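Local coordinates for protein-glutamine gamma-glutamyltransferase (Pagrus major, PDB 1G0D), which probably catalyses the calcium-dependent joining of peptide-bound glutamine to lysine side chains and other primary amines, at residues A299-G304 and S327-H332; L306-L311 and A396-W401. All blocks are in the same frame, centred on the assembly; numbering follows the deposited sequence.

Contact 1 of 2, residues A299-G304 and S327-H332; sequences AHDVDG and SSWNFH
H300 sets the edge of its imidazole against the face of the W329 six-membered ring, an edge-to-face pair with the two planes at 66°. CD2 makes the close approach, 3.3 Å from W329 CZ2. The same side chain reaches the five-membered ring through its CB, which stands 4.0 Å from that ring's centroid and 14° off its normal, a CH-pi contact over the face. CG lies anti to the backbone N (chi1 -170°), and the H300 and W329 side chains lie side by side, pointing the same way. H332 completes the aromatic cluster: H300 ND1 comes to 3.8 Å from H332 NE2, with the rings oblique. Each nitrogen has its polar mate elsewhere, E393 for H300 ND1 and D355 for H332 NE2. H332 belongs to the Cys-His-Asp catalytic triad with C272 and D355, so the cluster includes the catalytic histidine. An alanine in place of W329 would probably open a gap beside H300, whose CB and CD2 would lose the indole they rest on, and would take from Y515 a ring it meets nearly at right angles.

Toward solvent the packing gives way to a looser polar margin. D301 follows H300 in a type I turn, and its OD1 lies against the S328 backbone, 3.4 Å from S328 CA, without a hydrogen bond. The other carboxylate oxygen is linked through a water, which donates to D301 OD2 at 3.0 Å and shares a 2.7 Å hydrogen bond with S327 OG. The two sides therefore meet directly through rings and indirectly through water; with E393 OE2 at H300 ND1 and, more weakly, P358 O at H300 NE2, both nitrogens face acceptors, which would probably favour the protonated imidazole.

Contact 2 of 2, residues L306-L311 and A396-W401; sequences LSVDFL and ADTIYW
V308 N donates to D397 O at 2.9 Å in a nearly straight bond, one of five backbone bonds that join the chains, from D397 N to L306 O at one end to W401 N to F310 O at the other, the latter 2.7 Å long. A side-chain bond adds to them: W401 NE1 donates to D309 OD1 at 2.9 Å, bent to 143° at the hydrogen, on the anti side of the carboxylate and tilted out of its plane. R459 lies near the same oxygen as a weak, long ion pair; the D397 carboxylate, a calcium ligand by similarity, is here paired with R459 in a salt bridge. The backbone bonds make a parallel beta pair in which 307-312 is the outermost strand of a mixed sheet, and 397-403 pairs antiparallel with 409-414 on its other side.

V308, T398, F310 and Y400 share one face of the sheet. There F310, its CG anti to the backbone N (chi1 -161°), holds CB over the Y400 ring, 4.0 Å from its centroid, while F310 CD2 comes within 3.2 Å of Y400 CE2, the rings oblique at 44°. V308 CB and CG1 lie alongside T398 OG1. On the face of D309 and W401, L311 CD2 reaches W401 CB at 4.0 Å.

Overall arrangement
Contact 1 is partly buried and holds an active-site residue, whereas contact 2 lies at the surface on the edge of a sheet. The chain nevertheless ties them together: loop 299-304 leads into strand 307-312, and helix 387-395, whose E393 bonds to H300, leads into strand 397-403. They also touch, V302 packing on V308, A299 on A396, and S327 CB lying 3.4 Å from Y400 OH. Their chemistry follows place. In contact 1 the halves meet through aromatic rings and a water, without a regular backbone ladder; contact 2 is held by main-chain bonds, with charged side chains and R459 on one face.

Contact 1 of 2, residues A299-G304 and S327-H332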
loop_
_atom_site.group_PDB
_atom_site.type_symbol
_atom_site.label_atom_id
_atom_site.label_comp_id
_atom_site.label_asym_id
_atom_site.label_seq_id
_atom_site.Cartn_x
_atom_site.Cartn_y
_atom_site.Cartn_z
ATOM N N ALA A 299 5.251 13.160 -9.059
ATOM C CA ALA A 299 5.232 13.352 -10.504
ATOM C C ALA A 299 4.714 12.108 -11.246
ATOM O O ALA A 299 5.337 11.614 -12.196
ATOM C CB ALA A 299 6.602 13.702 -10.991
ATOM N N HIS A 300 3.552 11.618 -10.834
ATOM C CA HIS A 300 2.964 10.449 -11.490
ATOM C C HIS A 300 2.483 10.731 -12.914
ATOM O O HIS A 300 2.655 9.925 -13.831
ATOM C CB HIS A 300 1.773 9.950 -10.700
ATOM C CG HIS A 300 1.275 8.636 -11.181
ATOM N ND1 HIS A 300 2.051 7.495 -11.150
ATOM C CD2 HIS A 300 0.091 8.273 -11.724
ATOM C CE1 HIS A 300 1.363 6.486 -11.654
ATOM N NE2 HIS A 300 0.171 6.931 -12.010
ATOM N N ASP A 301 1.824 11.881 -13.030
ATOM C CA ASP A 301 1.206 12.459 -14.235
ATOM C C ASP A 301 2.082 12.603 -15.473
ATOM O O ASP A 301 1.615 12.499 -16.602
ATOM C CB ASP A 301 0.753 13.857 -13.874
ATOM C CG ASP A 301 1.870 14.657 -13.163
ATOM O OD1 ASP A 301 2.031 14.470 -11.940
ATOM O OD2 ASP A 301 2.594 15.462 -13.813
ATOM N N VAL A 302 3.341 12.916 -15.207
ATOM C CA VAL A 302 4.403 13.174 -16.167
ATOM C C VAL A 302 4.694 12.034 -17.180
ATOM O O VAL A 302 5.283 12.240 -18.256
ATOM C CB VAL A 302 5.630 13.606 -15.301
ATOM C CG1 VAL A 302 6.839 12.781 -15.573
ATOM C CG2 VAL A 302 5.859 15.073 -15.471
ATOM N N ASP A 303 4.255 10.824 -16.851
ATOM C CA ASP A 303 4.479 9.715 -17.752
ATOM C C ASP A 303 5.958 9.541 -18.132
ATOM O O ASP A 303 6.345 9.514 -19.311
ATOM C CB ASP A 303 3.651 9.900 -19.002
ATOM C CG ASP A 303 3.434 8.606 -19.736
ATOM O OD1 ASP A 303 2.948 7.638 -19.093
ATOM O OD2 ASP A 303 3.759 8.559 -20.951
ATOM N N GLY A 304 6.791 9.444 -17.107
ATOM C CA GLY A 304 8.191 9.217 -17.342
ATOM C C GLY A 304 9.054 10.326 -17.860
ATOM O O GLY A 304 10.243 10.103 -17.955
ATOM N N SER A 327 -0.928 19.300 -12.684
ATOM C CA SER A 327 0.377 18.808 -12.300
ATOM C C SER A 327 0.407 17.711 -11.234
ATOM O O SER A 327 -0.528 16.894 -11.091
ATOM C CB SER A 327 1.242 19.972 -11.835
ATOM O OG SER A 327 2.516 19.880 -12.420
ATOM N N SER A 328 1.520 17.716 -10.503
ATOM C CA SER A 328 1.819 16.741 -9.474
ATOM C C SER A 328 0.737 16.465 -8.478
ATOM O O SER A 328 0.073 17.379 -7.995
ATOM C CB SER A 328 3.082 17.162 -8.730
ATOM O OG SER A 328 4.151 17.400 -9.645
ATOM N N TRP A 329 0.583 15.183 -8.163
ATOM C CA TRP A 329 -0.406 14.720 -7.198
ATOM C C TRP A 329 -0.066 15.209 -5.792
ATOM O O TRP A 329 1.110 15.442 -5.491
ATOM C CB TRP A 329 -0.421 13.198 -7.205
ATOM C CG TRP A 329 -0.929 12.597 -8.466
ATOM C CD1 TRP A 329 -0.956 13.174 -9.715
ATOM C CD2 TRP A 329 -1.496 11.280 -8.614
ATOM N NE1 TRP A 329 -1.507 12.288 -10.626
ATOM C CE2 TRP A 329 -1.844 11.125 -9.976
ATOM C CE3 TRP A 329 -1.746 10.219 -7.727
ATOM C CZ2 TRP A 329 -2.428 9.937 -10.464
ATOM C CZ3 TRP A 329 -2.327 9.042 -8.218
ATOM C CH2 TRP A 329 -2.657 8.913 -9.566
ATOM N N ASN A 330 -1.068 15.349 -4.918
ATOM C CA ASN A 330 -0.793 15.804 -3.548
ATOM C C ASN A 330 0.106 14.761 -2.850
ATOM O O ASN A 330 0.958 15.093 -2.006
ATOM C CB ASN A 330 -2.089 15.984 -2.759
ATOM C CG ASN A 330 -2.820 17.275 -3.100
ATOM O OD1 ASN A 330 -2.429 18.018 -4.012
ATOM N ND2 ASN A 330 -3.898 17.542 -2.370
ATOM N N PHE A 331 -0.103 13.496 -3.203
ATOM C CA PHE A 331 0.695 12.384 -2.683
ATOM C C PHE A 331 0.368 11.193 -3.540
ATOM O O PHE A 331 -0.583 11.202 -4.307
ATOM C CB PHE A 331 0.398 12.082 -1.192
ATOM C CG PHE A 331 -0.904 11.356 -0.951
ATOM C CD1 PHE A 331 -2.071 12.061 -0.631
ATOM C CD2 PHE A 331 -0.981 9.981 -1.084
ATOM C CE1 PHE A 331 -3.301 11.402 -0.455
ATOM C CE2 PHE A 331 -2.215 9.305 -0.910
ATOM C CZ PHE A 331 -3.375 10.019 -0.596
ATOM N N HIS A 332 1.188 10.175 -3.446
ATOM C CA HIS A 332 0.953 8.972 -4.204
ATOM C C HIS A 332 1.658 7.875 -3.460
ATOM O O HIS A 332 2.788 8.053 -3.010
ATOM C CB HIS A 332 1.534 9.074 -5.605
ATOM C CG HIS A 332 1.494 7.780 -6.355
ATOM N ND1 HIS A 332 0.361 6.994 -6.409
ATOM C CD2 HIS A 332 2.429 7.155 -7.115
ATOM C CE1 HIS A 332 0.596 5.939 -7.178
ATOM N NE2 HIS A 332 1.840 6.015 -7.620
HETATM O O HOH W 1 3.313 18.295 -14.503
#

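Contact 2 of 2, residues L306-L311 and A396-W401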
loop_
_atom_site.group_PDB
_atom_site.type_symbol
_atom_site.label_atom_id
_atom_site.label_comp_id
_atom_site.label_asym_id
_atom_site.label_seq_id
_atom_site.Cartn_x
_atom_site.Cartn_y
_atom_site.Cartn_z
ATOM N N LEU A 306 11.274 13.556 -17.641
ATOM C CA LEU A 306 11.981 14.306 -16.613
ATOM C C LEU A 306 11.925 15.816 -16.793
ATOM O O LEU A 306 12.391 16.572 -15.932
ATOM C CB LEU A 306 13.436 13.817 -16.541
ATOM C CG LEU A 306 13.860 12.621 -15.667
ATOM C CD1 LEU A 306 12.678 11.847 -15.153
ATOM C CD2 LEU A 306 14.749 11.712 -16.467
ATOM N N SER A 307 11.329 16.240 -17.903
ATOM C CA SER A 307 11.203 17.659 -18.235
ATOM C C SER A 307 9.867 18.036 -18.811
ATOM O O SER A 307 9.493 17.624 -19.913
ATOM C CB SER A 307 12.254 18.074 -19.235
ATOM O OG SER A 307 13.301 18.692 -18.540
ATOM N N VAL A 308 9.143 18.829 -18.053
ATOM C CA VAL A 308 7.856 19.280 -18.500
ATOM C C VAL A 308 7.743 20.795 -18.311
ATOM O O VAL A 308 8.103 21.350 -17.267
ATOM C CB VAL A 308 6.726 18.525 -17.707
ATOM C CG1 VAL A 308 5.357 19.182 -17.927
ATOM C CG2 VAL A 308 6.720 17.046 -18.126
ATOM N N ASP A 309 7.309 21.470 -19.355
ATOM C CA ASP A 309 7.084 22.883 -19.251
ATOM C C ASP A 309 5.556 22.947 -19.221
ATOM O O ASP A 309 4.873 22.386 -20.065
ATOM C CB ASP A 309 7.734 23.578 -20.436
ATOM C CG ASP A 309 9.266 23.523 -20.354
ATOM O OD1 ASP A 309 9.841 24.148 -19.442
ATOM O OD2 ASP A 309 9.909 22.843 -21.179
ATOM N N PHE A 310 5.033 23.581 -18.191
ATOM C CA PHE A 310 3.614 23.677 -17.975
ATOM C C PHE A 310 3.133 25.065 -18.341
ATOM O O PHE A 310 3.412 26.017 -17.616
ATOM C CB PHE A 310 3.347 23.405 -16.505
ATOM C CG PHE A 310 1.944 23.022 -16.206
ATOM C CD1 PHE A 310 1.586 21.697 -16.110
ATOM C CD2 PHE A 310 0.965 23.992 -16.025
ATOM C CE1 PHE A 310 0.267 21.343 -15.837
ATOM C CE2 PHE A 310 -0.340 23.642 -15.753
ATOM C CZ PHE A 310 -0.690 22.315 -15.658
ATOM N N LEU A 311 2.397 25.170 -19.453
ATOM C CA LEU A 311 1.855 26.443 -19.957
ATOM C C LEU A 311 0.523 26.879 -19.363
ATOM O O LEU A 311 -0.495 26.184 -19.434
ATOM C CB LEU A 311 1.706 26.379 -21.465
ATOM C CG LEU A 311 2.900 25.775 -22.186
ATOM C CD1 LEU A 311 2.659 25.859 -23.679
ATOM C CD2 LEU A 311 4.164 26.523 -21.789
ATOM N N ALA A 396 11.033 14.248 -11.538
ATOM C CA ALA A 396 10.598 15.064 -12.691
ATOM C C ALA A 396 10.649 16.576 -12.488
ATOM O O ALA A 396 10.245 17.059 -11.436
ATOM C CB ALA A 396 9.169 14.657 -13.128
ATOM N N ASP A 397 11.117 17.323 -13.501
ATOM C CA ASP A 397 11.185 18.799 -13.410
ATOM C C ASP A 397 10.103 19.492 -14.205
ATOM O O ASP A 397 10.169 19.494 -15.426
ATOM C CB ASP A 397 12.522 19.346 -13.927
ATOM C CG ASP A 397 12.774 20.802 -13.496
ATOM O OD1 ASP A 397 12.444 21.166 -12.353
ATOM O OD2 ASP A 397 13.309 21.595 -14.291
ATOM N N THR A 398 9.119 20.070 -13.512
ATOM C CA THR A 398 8.027 20.818 -14.142
ATOM C C THR A 398 8.279 22.323 -13.950
ATOM O O THR A 398 8.379 22.825 -12.822
ATOM C CB THR A 398 6.606 20.461 -13.536
ATOM O OG1 THR A 398 5.919 19.537 -14.392
ATOM C CG2 THR A 398 5.719 21.671 -13.459
ATOM N N ILE A 399 8.405 23.035 -15.062
ATOM C CA ILE A 399 8.600 24.467 -15.014
ATOM C C ILE A 399 7.344 25.136 -15.580
ATOM O O ILE A 399 6.988 24.880 -16.721
ATOM C CB ILE A 399 9.796 24.846 -15.856
ATOM C CG1 ILE A 399 11.053 24.271 -15.207
ATOM C CG2 ILE A 399 9.864 26.364 -16.018
ATOM C CD1 ILE A 399 12.297 24.386 -16.073
ATOM N N TYR A 400 6.667 25.973 -14.794
ATOM C CA TYR A 400 5.459 26.666 -15.266
ATOM C C TYR A 400 5.752 27.930 -16.077
ATOM O O TYR A 400 6.692 28.648 -15.769
ATOM C CB TYR A 400 4.624 27.094 -14.094
ATOM C CG TYR A 400 3.809 25.997 -13.499
ATOM C CD1 TYR A 400 4.382 25.078 -12.608
ATOM C CD2 TYR A 400 2.429 25.952 -13.716
ATOM C CE1 TYR A 400 3.584 24.150 -11.928
ATOM C CE2 TYR A 400 1.619 25.039 -13.048
ATOM C CZ TYR A 400 2.193 24.143 -12.145
ATOM O OH TYR A 400 1.346 23.320 -11.414
ATOM N N TRP A 401 4.946 28.216 -17.095
ATOM C CA TRP A 401 5.163 29.416 -17.903
ATOM C C TRP A 401 3.892 30.189 -18.203
ATOM O O TRP A 401 2.828 29.602 -18.411
ATOM C CB TRP A 401 5.800 29.069 -19.235
ATOM C CG TRP A 401 7.061 28.300 -19.120
ATOM C CD1 TRP A 401 7.191 26.977 -18.801
ATOM C CD2 TRP A 401 8.385 28.785 -19.364
ATOM N NE1 TRP A 401 8.516 26.614 -18.834
ATOM C CE2 TRP A 401 9.268 27.712 -19.179
ATOM C CE3 TRP A 401 8.912 30.030 -19.722
ATOM C CZ2 TRP A 401 10.635 27.842 -19.337
ATOM C CZ3 TRP A 401 10.271 30.153 -19.885
ATOM C CH2 TRP A 401 11.114 29.075 -19.692
#